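Alkaline serine protease (PDB 1Y9Z) probably hydrolyses peptide bonds in proteins as a cold-adapted, subtilisin-like serine endopeptidase. Local coordinates at residues 202-216 against 356-370. Sequence-based numbering, arbitrary orientation.
With PMS (phenylmethanesulfonic acid), chain H.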
# COMPACT_ATOMS: atom_id res chain seq x y z
N GLY A 202 -1.87 -4.50 -1.03
CA GLY A 202 -2.47 -3.25 -1.44
C GLY A 202 -3.60 -2.67 -0.59
O GLY A 202 -4.21 -1.67 -0.98
N GLU A 203 -3.89 -3.30 0.54
CA GLU A 203 -4.93 -2.79 1.43
C GLU A 203 -4.27 -2.52 2.78
O GLU A 203 -3.58 -3.38 3.32
CB GLU A 203 -6.06 -3.81 1.60
CG GLU A 203 -7.15 -3.44 2.62
CD GLU A 203 -7.98 -2.22 2.23
OE1 GLU A 203 -8.07 -1.90 1.03
OE2 GLU A 203 -8.57 -1.59 3.14
N ALA A 204 -4.48 -1.32 3.31
CA ALA A 204 -3.91 -0.93 4.60
C ALA A 204 -2.39 -1.07 4.58
O ALA A 204 -1.81 -1.83 5.35
CB ALA A 204 -4.50 -1.80 5.72
N ILE A 205 -1.76 -0.32 3.67
CA ILE A 205 -0.31 -0.35 3.53
C ILE A 205 0.32 0.87 4.21
O ILE A 205 0.13 2.00 3.77
CB ILE A 205 0.11 -0.37 2.03
CG1 ILE A 205 -0.55 -1.56 1.32
CG2 ILE A 205 1.62 -0.43 1.91
CD1 ILE A 205 -0.30 -2.91 1.97
N LEU A 206 1.07 0.62 5.28
CA LEU A 206 1.74 1.69 6.01
C LEU A 206 3.06 2.03 5.33
O LEU A 206 3.85 1.14 5.01
CB LEU A 206 2.01 1.25 7.45
CG LEU A 206 2.78 2.23 8.34
CD1 LEU A 206 1.96 3.50 8.55
CD2 LEU A 206 3.10 1.56 9.67
N SER A 207 3.30 3.32 5.11
CA SER A 207 4.55 3.75 4.51
C SER A 207 4.82 5.22 4.82
O SER A 207 4.04 5.88 5.50
CB SER A 207 4.53 3.54 2.99
OG SER A 207 5.82 3.76 2.42
N THR A 208 5.94 5.70 4.30
CA THR A 208 6.36 7.09 4.47
C THR A 208 5.49 8.03 3.64
O THR A 208 5.04 7.68 2.55
CB THR A 208 7.80 7.26 3.98
OG1 THR A 208 7.92 6.69 2.67
CG2 THR A 208 8.79 6.57 4.91
N VAL A 209 5.25 9.22 4.18
CA VAL A 209 4.52 10.25 3.44
C VAL A 209 5.23 11.56 3.71
O VAL A 209 6.04 11.65 4.64
CB VAL A 209 3.03 10.38 3.87
CG1 VAL A 209 2.27 9.10 3.53
CG2 VAL A 209 2.93 10.71 5.35
N THR A 210 4.96 12.57 2.90
CA THR A 210 5.58 13.88 3.08
C THR A 210 5.46 14.27 4.55
O THR A 210 4.39 14.16 5.15
CB THR A 210 4.88 14.92 2.20
OG1 THR A 210 4.95 14.49 0.84
CG2 THR A 210 5.55 16.29 2.34
N VAL A 211 6.58 14.71 5.13
CA VAL A 211 6.62 15.08 6.54
C VAL A 211 5.44 15.92 7.01
O VAL A 211 5.13 16.96 6.44
CB VAL A 211 7.94 15.81 6.87
CG1 VAL A 211 7.92 16.32 8.31
CG2 VAL A 211 9.12 14.87 6.67
N GLY A 212 4.79 15.43 8.06
CA GLY A 212 3.65 16.12 8.65
C GLY A 212 2.29 15.91 8.02
O GLY A 212 1.29 16.36 8.57
N GLU A 213 2.23 15.21 6.89
CA GLU A 213 0.94 15.00 6.22
C GLU A 213 0.28 13.66 6.53
O GLU A 213 -0.82 13.39 6.06
CB GLU A 213 1.12 15.15 4.71
CG GLU A 213 1.58 16.53 4.29
CD GLU A 213 1.55 16.75 2.79
OE1 GLU A 213 1.66 17.92 2.37
OE2 GLU A 213 1.42 15.76 2.03
N GLY A 214 0.95 12.84 7.33
CA GLY A 214 0.42 11.53 7.66
C GLY A 214 -0.50 11.46 8.86
O GLY A 214 -0.85 12.48 9.47
N ARG A 215 -0.89 10.24 9.19
CA ARG A 215 -1.79 10.00 10.30
C ARG A 215 -1.56 8.58 10.79
O ARG A 215 -1.33 7.67 10.00
CB ARG A 215 -3.23 10.17 9.83
CG ARG A 215 -4.23 10.26 10.93
CD ARG A 215 -5.63 10.30 10.36
NE ARG A 215 -6.60 10.39 11.44
CZ ARG A 215 -7.83 9.90 11.37
NH1 ARG A 215 -8.65 10.03 12.40
NH2 ARG A 215 -8.24 9.29 10.26
N LEU A 216 -1.61 8.39 12.11
CA LEU A 216 -1.40 7.08 12.68
C LEU A 216 -2.41 6.82 13.79
O LEU A 216 -3.13 7.71 14.21
CB LEU A 216 0.02 6.95 13.23
CG LEU A 216 1.15 7.02 12.20
CD1 LEU A 216 2.50 7.07 12.90
CD2 LEU A 216 1.06 5.82 11.27
N ASN A 356 -5.87 8.39 17.75
CA ASN A 356 -5.65 8.71 16.34
C ASN A 356 -4.81 9.97 16.41
O ASN A 356 -5.15 10.91 17.14
CB ASN A 356 -6.96 9.00 15.61
CG ASN A 356 -7.76 7.75 15.31
OD1 ASN A 356 -7.20 6.66 15.19
ND2 ASN A 356 -9.07 7.90 15.18
N GLN A 357 -3.72 10.01 15.66
CA GLN A 357 -2.84 11.17 15.69
C GLN A 357 -2.55 11.70 14.29
O GLN A 357 -2.20 10.94 13.39
CB GLN A 357 -1.52 10.80 16.37
CG GLN A 357 -1.69 10.35 17.82
CD GLN A 357 -0.42 9.75 18.39
OE1 GLN A 357 0.64 10.37 18.38
NE2 GLN A 357 -0.53 8.53 18.91
N GLY A 358 -2.71 13.01 14.13
CA GLY A 358 -2.43 13.62 12.84
C GLY A 358 -1.03 14.21 12.83
O GLY A 358 -0.27 14.02 13.78
N ASN A 359 -0.69 14.90 11.75
CA ASN A 359 0.62 15.53 11.61
C ASN A 359 1.76 14.52 11.72
O ASN A 359 2.84 14.84 12.21
CB ASN A 359 0.79 16.62 12.68
CG ASN A 359 1.90 17.60 12.35
OD1 ASN A 359 1.87 18.27 11.31
ND2 ASN A 359 2.89 17.70 13.24
N GLN A 360 1.53 13.30 11.24
CA GLN A 360 2.55 12.26 11.29
C GLN A 360 3.37 12.20 10.00
O GLN A 360 3.08 12.90 9.03
CB GLN A 360 1.91 10.90 11.57
CG GLN A 360 1.19 10.83 12.90
CD GLN A 360 2.10 11.14 14.07
OE1 GLN A 360 3.08 10.44 14.31
NE2 GLN A 360 1.78 12.20 14.80
N ASP A 361 4.40 11.35 9.99
CA ASP A 361 5.27 11.22 8.83
C ASP A 361 5.08 9.88 8.11
O ASP A 361 5.88 9.50 7.24
CB ASP A 361 6.73 11.40 9.24
CG ASP A 361 6.96 12.69 10.02
OD1 ASP A 361 6.25 13.68 9.74
OD2 ASP A 361 7.84 12.71 10.90
N TYR A 362 4.03 9.17 8.48
CA TYR A 362 3.69 7.87 7.90
C TYR A 362 2.18 7.79 7.81
O TYR A 362 1.48 8.53 8.50
CB TYR A 362 4.21 6.74 8.78
CG TYR A 362 5.69 6.83 9.05
CD1 TYR A 362 6.62 6.25 8.19
CD2 TYR A 362 6.17 7.57 10.13
CE1 TYR A 362 7.99 6.40 8.40
CE2 TYR A 362 7.53 7.73 10.34
CZ TYR A 362 8.44 7.15 9.47
OH TYR A 362 9.78 7.33 9.67
N GLU A 363 1.67 6.90 6.97
CA GLU A 363 0.23 6.76 6.84
C GLU A 363 -0.15 5.49 6.11
O GLU A 363 0.63 4.96 5.31
CB GLU A 363 -0.37 7.97 6.10
CG GLU A 363 -1.89 8.04 6.19
CD GLU A 363 -2.46 9.32 5.62
OE1 GLU A 363 -3.69 9.52 5.74
OE2 GLU A 363 -1.70 10.13 5.05
N TYR A 364 -1.35 5.00 6.40
CA TYR A 364 -1.88 3.82 5.74
C TYR A 364 -2.60 4.25 4.47
O TYR A 364 -3.43 5.17 4.50
CB TYR A 364 -2.88 3.09 6.64
CG TYR A 364 -2.25 2.19 7.68
CD1 TYR A 364 -1.89 2.68 8.94
CD2 TYR A 364 -1.99 0.85 7.40
CE1 TYR A 364 -1.30 1.85 9.89
CE2 TYR A 364 -1.40 0.02 8.33
CZ TYR A 364 -1.05 0.52 9.58
OH TYR A 364 -0.45 -0.32 10.48
N TYR A 365 -2.28 3.60 3.36
CA TYR A 365 -2.90 3.86 2.06
C TYR A 365 -3.43 2.54 1.50
O TYR A 365 -2.94 1.47 1.85
CB TYR A 365 -1.89 4.38 1.03
CG TYR A 365 -1.53 5.85 1.04
CD1 TYR A 365 -0.89 6.41 -0.07
CD2 TYR A 365 -1.77 6.66 2.15
CE1 TYR A 365 -0.50 7.74 -0.08
CE2 TYR A 365 -1.38 8.01 2.14
CZ TYR A 365 -0.74 8.53 1.02
OH TYR A 365 -0.33 9.84 0.98
N ASN A 366 -4.40 2.64 0.59
CA ASN A 366 -4.97 1.48 -0.09
C ASN A 366 -4.78 1.72 -1.59
O ASN A 366 -4.86 2.86 -2.04
CB ASN A 366 -6.48 1.37 0.11
CG ASN A 366 -6.90 1.28 1.55
OD1 ASN A 366 -8.03 1.63 1.89
ND2 ASN A 366 -6.01 0.80 2.41
N GLY A 367 -4.56 0.65 -2.35
CA GLY A 367 -4.44 0.83 -3.78
C GLY A 367 -3.53 -0.12 -4.53
O GLY A 367 -2.61 -0.70 -3.96
N THR A 368 -3.81 -0.29 -5.82
CA THR A 368 -2.96 -1.13 -6.64
C THR A 368 -1.63 -0.39 -6.77
O THR A 368 -0.60 -0.99 -7.09
CB THR A 368 -3.57 -1.38 -8.05
OG1 THR A 368 -3.95 -0.14 -8.66
CG2 THR A 368 -4.78 -2.29 -7.95
N SER A 369 -1.65 0.91 -6.50
CA SER A 369 -0.45 1.75 -6.55
C SER A 369 0.47 1.42 -5.38
O SER A 369 1.64 1.78 -5.40
CB SER A 369 -1.02 3.12 -6.71
OG SER A 369 -1.36 3.67 -7.88
N MET A 370 -0.08 0.75 -4.36
CA MET A 370 0.68 0.35 -3.18
C MET A 370 1.23 -1.06 -3.40
O MET A 370 2.31 -1.40 -2.91
CB MET A 370 -0.21 0.36 -1.93
CG MET A 370 -0.40 1.73 -1.27
SD MET A 370 -1.15 3.01 -2.31
CE MET A 370 0.30 3.85 -2.91
C PMS H . -3.57 5.33 -8.47
S PMS H . -2.73 3.75 -8.66
C1 PMS H . -3.15 6.40 -9.51
C2 PMS H . -3.89 6.48 -10.74
C3 PMS H . -3.53 7.45 -11.73
C4 PMS H . -2.41 8.32 -11.44
C5 PMS H . -1.67 8.25 -10.23
C6 PMS H . -2.00 7.30 -9.22
O2S PMS H . -2.54 3.52 -10.09
O1S PMS H . -3.53 2.69 -8.09
O HOH W 1 -3.56 12.36 6.64
O HOH W 2 -2.51 14.68 9.52
O HOH W 3 -2.91 5.86 8.58
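Leu206 and Tyr364 face each other as a non-hydrogen-bonded pair in a two-stranded antiparallel ribbon, strand 205-208 against strand 362-365, that runs from the active site of a subtilisin-like fold towards an inserted beta-barrel domain. As in any such ribbon, successive pairs show their side chains on alternate faces. Leu206 CB lies over one face of the Tyr364 ring, 3.8 Å from its centroid, a CH-pi contact only 16° off the normal. With CG swung opposite the backbone N (chi1 176°), CD1 runs on to Tyr362 CB. Ala204 O meets the Tyr364 ring at its edge, 3.4 Å from CD2. Thr208 CG2 approaches Tyr362 CE1 obliquely, at 3.6 Å.

The hydrogen-bonded pairs, Ile205 with Tyr365 and Ser207 with Glu363, use the other face. There Val209 CG1 reaches the phenol of Tyr365 and the CB of Glu363, while the Ile205 and Met370 side chains run antiparallel, touching at CG1 and CB (3.8 Å). Ser207 OG is hydrogen-bonded to the backbone O of His68 in helix 65-74.

Beyond the ribbon the type II turn 210-213 is gripped by Asp361, whose OD1 accepts Gly212 N at 2.8 Å, nearly head-on to the carboxylate C-O bond. Glu213 and Gly214 both oppose Gln360 in a classic bulge, and strand 214-216 pairs with 356-358 as the barrel begins. Leu216 CG packs on the bent Gln360 chain, whose NE2 turns back to Gly358 O. From the extended Arg215, NE hydrogen-bonds Asn250 OD1 and NH2 the backbone O of His234.

At the other end Gly367, N-cap of helix 368-385, donates its N-H to Gly202 O (2.7 Å). Ser369, probably the nucleophile as in other subtilases, carries a sulfonyl adduct, its OG 1.6 Å from the phenylmethanesulfonic acid sulfur.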